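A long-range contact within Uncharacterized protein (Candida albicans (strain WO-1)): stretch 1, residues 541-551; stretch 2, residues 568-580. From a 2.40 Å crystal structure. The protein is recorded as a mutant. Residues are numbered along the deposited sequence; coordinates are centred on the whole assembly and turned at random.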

# COMPACT_ATOMS: atom_id res chain seq x y z
N LEU A 541 -10.83 -15.34 -5.65
CA LEU A 541 -10.39 -13.96 -5.46
C LEU A 541 -10.75 -13.08 -6.65
O LEU A 541 -11.21 -11.95 -6.47
CB LEU A 541 -8.88 -13.92 -5.21
CG LEU A 541 -8.39 -14.67 -3.97
CD1 LEU A 541 -6.85 -14.61 -3.82
CD2 LEU A 541 -9.08 -14.16 -2.72
N ILE A 542 -10.54 -13.60 -7.87
CA ILE A 542 -10.81 -12.83 -9.09
C ILE A 542 -12.25 -12.32 -9.10
O ILE A 542 -12.52 -11.21 -9.58
CB ILE A 542 -10.52 -13.72 -10.32
CG1 ILE A 542 -9.04 -14.11 -10.37
CG2 ILE A 542 -11.01 -13.06 -11.62
CD1 ILE A 542 -8.09 -12.98 -10.17
N VAL A 543 -13.17 -13.12 -8.57
CA VAL A 543 -14.60 -12.82 -8.56
C VAL A 543 -15.03 -12.04 -7.33
O VAL A 543 -16.17 -11.54 -7.27
CB VAL A 543 -15.34 -14.18 -8.70
CG1 VAL A 543 -16.84 -14.05 -8.55
CG2 VAL A 543 -15.00 -14.79 -10.05
N SER A 544 -14.14 -11.89 -6.34
CA SER A 544 -14.45 -11.17 -5.12
C SER A 544 -14.21 -9.67 -5.32
O SER A 544 -13.84 -9.20 -6.39
CB SER A 544 -13.60 -11.69 -3.96
OG SER A 544 -13.91 -13.05 -3.71
N ASP A 545 -14.46 -8.92 -4.26
CA ASP A 545 -14.18 -7.50 -4.25
C ASP A 545 -12.73 -7.27 -3.87
O ASP A 545 -12.21 -7.91 -2.95
CB ASP A 545 -15.12 -6.78 -3.29
CG ASP A 545 -16.54 -6.75 -3.81
OD1 ASP A 545 -16.72 -6.44 -5.00
OD2 ASP A 545 -17.47 -7.05 -3.03
N TYR A 546 -12.08 -6.38 -4.61
CA TYR A 546 -10.67 -6.10 -4.46
C TYR A 546 -10.45 -4.99 -3.43
O TYR A 546 -11.27 -4.07 -3.31
CB TYR A 546 -10.06 -5.68 -5.81
CG TYR A 546 -10.30 -6.65 -6.98
CD1 TYR A 546 -10.63 -7.99 -6.77
CD2 TYR A 546 -10.17 -6.21 -8.29
CE1 TYR A 546 -10.83 -8.87 -7.86
CE2 TYR A 546 -10.36 -7.08 -9.38
CZ TYR A 546 -10.69 -8.40 -9.15
OH TYR A 546 -10.90 -9.23 -10.23
N THR A 547 -9.37 -5.10 -2.67
CA THR A 547 -8.98 -4.04 -1.77
C THR A 547 -8.27 -2.93 -2.55
O THR A 547 -7.78 -3.13 -3.66
CB THR A 547 -8.10 -4.58 -0.63
OG1 THR A 547 -7.01 -5.32 -1.18
CG2 THR A 547 -8.89 -5.51 0.24
N ASP A 548 -8.27 -1.73 -1.97
CA ASP A 548 -7.71 -0.55 -2.61
C ASP A 548 -6.78 0.13 -1.61
O ASP A 548 -7.23 0.67 -0.60
CB ASP A 548 -8.79 0.41 -3.09
CG ASP A 548 -8.23 1.57 -3.96
OD1 ASP A 548 -6.99 1.68 -4.08
OD2 ASP A 548 -9.03 2.36 -4.51
N ASN A 549 -5.49 0.09 -1.92
CA ASN A 549 -4.46 0.77 -1.15
C ASN A 549 -3.73 1.83 -1.98
O ASN A 549 -2.66 2.32 -1.57
CB ASN A 549 -3.47 -0.26 -0.61
CG ASN A 549 -4.16 -1.43 0.06
OD1 ASN A 549 -4.95 -1.24 1.00
ND2 ASN A 549 -3.90 -2.65 -0.43
N ARG A 550 -4.29 2.21 -3.12
CA ARG A 550 -3.64 3.19 -3.98
C ARG A 550 -3.52 4.54 -3.27
O ARG A 550 -4.35 4.91 -2.44
CB ARG A 550 -4.42 3.31 -5.29
CG ARG A 550 -4.25 2.05 -6.14
CD ARG A 550 -5.18 2.08 -7.33
NE ARG A 550 -6.56 2.21 -6.89
CZ ARG A 550 -7.61 2.14 -7.71
NH1 ARG A 550 -7.40 1.96 -9.01
NH2 ARG A 550 -8.85 2.24 -7.23
N ASP A 551 -2.47 5.27 -3.65
CA ASP A 551 -2.09 6.56 -3.06
C ASP A 551 -2.53 7.68 -4.00
O ASP A 551 -1.83 7.99 -4.96
CB ASP A 551 -0.59 6.59 -2.82
CG ASP A 551 -0.08 7.92 -2.28
OD1 ASP A 551 -0.87 8.84 -2.01
OD2 ASP A 551 1.15 8.01 -2.14
N PRO A 568 -6.66 7.95 -15.46
CA PRO A 568 -7.91 7.28 -15.88
C PRO A 568 -7.94 5.78 -15.58
O PRO A 568 -7.91 4.91 -16.47
CB PRO A 568 -7.95 7.57 -17.38
CG PRO A 568 -6.52 7.73 -17.79
CD PRO A 568 -5.84 8.37 -16.61
N VAL A 569 -8.03 5.46 -14.29
CA VAL A 569 -8.15 4.07 -13.87
C VAL A 569 -9.55 3.59 -14.22
O VAL A 569 -10.50 4.37 -14.31
CB VAL A 569 -7.88 3.92 -12.36
CG1 VAL A 569 -6.41 4.33 -12.03
CG2 VAL A 569 -8.89 4.72 -11.54
N ASN A 570 -9.68 2.27 -14.42
CA ASN A 570 -10.96 1.61 -14.69
C ASN A 570 -10.97 0.27 -13.96
O ASN A 570 -10.49 -0.74 -14.48
CB ASN A 570 -11.20 1.43 -16.19
CG ASN A 570 -12.65 1.03 -16.50
OD1 ASN A 570 -13.40 0.62 -15.61
ND2 ASN A 570 -13.04 1.14 -17.77
N ASP A 571 -11.52 0.27 -12.74
CA ASP A 571 -11.38 -0.89 -11.87
C ASP A 571 -12.28 -2.04 -12.28
O ASP A 571 -11.90 -3.21 -12.13
CB ASP A 571 -11.65 -0.50 -10.41
CG ASP A 571 -10.64 0.53 -9.88
OD1 ASP A 571 -9.65 0.84 -10.59
OD2 ASP A 571 -10.86 1.04 -8.76
N VAL A 572 -13.48 -1.74 -12.78
CA VAL A 572 -14.37 -2.81 -13.21
C VAL A 572 -13.84 -3.52 -14.46
O VAL A 572 -13.97 -4.73 -14.60
CB VAL A 572 -15.78 -2.26 -13.42
CG1 VAL A 572 -16.66 -3.31 -14.06
CG2 VAL A 572 -16.37 -1.83 -12.06
N ALA A 573 -13.20 -2.77 -15.36
CA ALA A 573 -12.63 -3.40 -16.55
C ALA A 573 -11.52 -4.38 -16.18
O ALA A 573 -11.41 -5.46 -16.77
CB ALA A 573 -12.12 -2.32 -17.51
N THR A 574 -10.71 -4.02 -15.19
CA THR A 574 -9.67 -4.92 -14.68
C THR A 574 -10.26 -6.26 -14.29
O THR A 574 -9.75 -7.31 -14.70
CB THR A 574 -8.99 -4.27 -13.48
OG1 THR A 574 -8.36 -3.05 -13.90
CG2 THR A 574 -7.95 -5.18 -12.86
N LYS A 575 -11.35 -6.25 -13.52
CA LYS A 575 -11.97 -7.52 -13.14
C LYS A 575 -12.49 -8.27 -14.37
O LYS A 575 -12.33 -9.50 -14.46
CB LYS A 575 -13.11 -7.27 -12.15
CG LYS A 575 -13.82 -8.57 -11.75
CD LYS A 575 -14.87 -8.35 -10.67
CE LYS A 575 -14.24 -7.99 -9.34
NZ LYS A 575 -15.22 -8.08 -8.22
N LEU A 576 -13.08 -7.55 -15.32
CA LEU A 576 -13.67 -8.19 -16.49
C LEU A 576 -12.59 -8.78 -17.39
O LEU A 576 -12.79 -9.85 -17.98
CB LEU A 576 -14.53 -7.19 -17.25
CG LEU A 576 -15.84 -6.80 -16.56
CD1 LEU A 576 -16.51 -5.61 -17.28
CD2 LEU A 576 -16.77 -8.00 -16.52
N LYS A 577 -11.46 -8.07 -17.52
CA LYS A 577 -10.34 -8.60 -18.28
C LYS A 577 -9.92 -9.95 -17.72
O LYS A 577 -9.69 -10.90 -18.47
CB LYS A 577 -9.17 -7.62 -18.26
CG LYS A 577 -9.41 -6.32 -19.02
CD LYS A 577 -9.80 -6.57 -20.47
CE LYS A 577 -9.81 -5.27 -21.28
NZ LYS A 577 -8.44 -4.63 -21.45
N LEU A 578 -9.82 -10.05 -16.39
CA LEU A 578 -9.39 -11.29 -15.76
C LEU A 578 -10.43 -12.39 -15.95
O LEU A 578 -10.09 -13.55 -16.17
CB LEU A 578 -9.09 -11.06 -14.29
CG LEU A 578 -8.00 -10.00 -14.06
CD1 LEU A 578 -7.67 -9.89 -12.59
CD2 LEU A 578 -6.75 -10.34 -14.86
N LEU A 579 -11.72 -12.03 -15.89
CA LEU A 579 -12.76 -12.98 -16.25
C LEU A 579 -12.61 -13.44 -17.69
O LEU A 579 -12.64 -14.65 -17.96
CB LEU A 579 -14.14 -12.36 -16.03
CG LEU A 579 -14.40 -12.01 -14.56
CD1 LEU A 579 -15.77 -11.38 -14.38
CD2 LEU A 579 -14.29 -13.25 -13.71
N VAL A 580 -12.43 -12.49 -18.61
CA VAL A 580 -12.24 -12.85 -20.02
C VAL A 580 -11.19 -13.94 -20.16
O VAL A 580 -11.44 -15.00 -20.74
CB VAL A 580 -11.87 -11.60 -20.86
CG1 VAL A 580 -11.37 -12.02 -22.26
CG2 VAL A 580 -13.04 -10.66 -21.00
O HOH W 1 -17.71 -9.71 -8.56
O HOH W 2 -13.74 -5.39 -6.79

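A long side chain can anchor a loop to a helix by combining its methylenes and its charge, and Lys575 illustrates the principle. Its CA-to-CB bond points sideways to the loop, but the extended first half of the chain and a turn at chi3 (-69°) bring the end nearer. There the ammonium makes a hydrogen bond from NZ to Ser544 O (2.6 Å), with a long salt bridge from NZ to Asp545 OD1 (3.9 Å) as a looser supplement. One water links Lys575 NZ (3.0 Å) to Val543 O (2.7 Å).

The aromatic contact uses the same chain. Lys575 CE lies over one face of the Tyr546 ring, and NZ stands 4.8 Å from the centroid of that ring in a cation-pi arrangement. The ring is steadied by its own hydroxyl, Tyr546 OH donating to Ile542 O at 2.6 Å.

Charge pairing recurs near the start of the helix. Arg550 NH1 and NH2 reach Asp571 OD1 (3.0 Å) and OD2 (2.8 Å) respectively, while Arg550 NE and NH2 also engage Asp548, so one planar guanidinium serves two carboxylates.

Apolar packing completes the contact: buried Ile542 sets CG2 against Leu578 CB (3.8 Å) and Leu579 CD2 (3.9 Å), where aliphatic groups fit without unmet polar atoms. Together the stretches bury 482 Å².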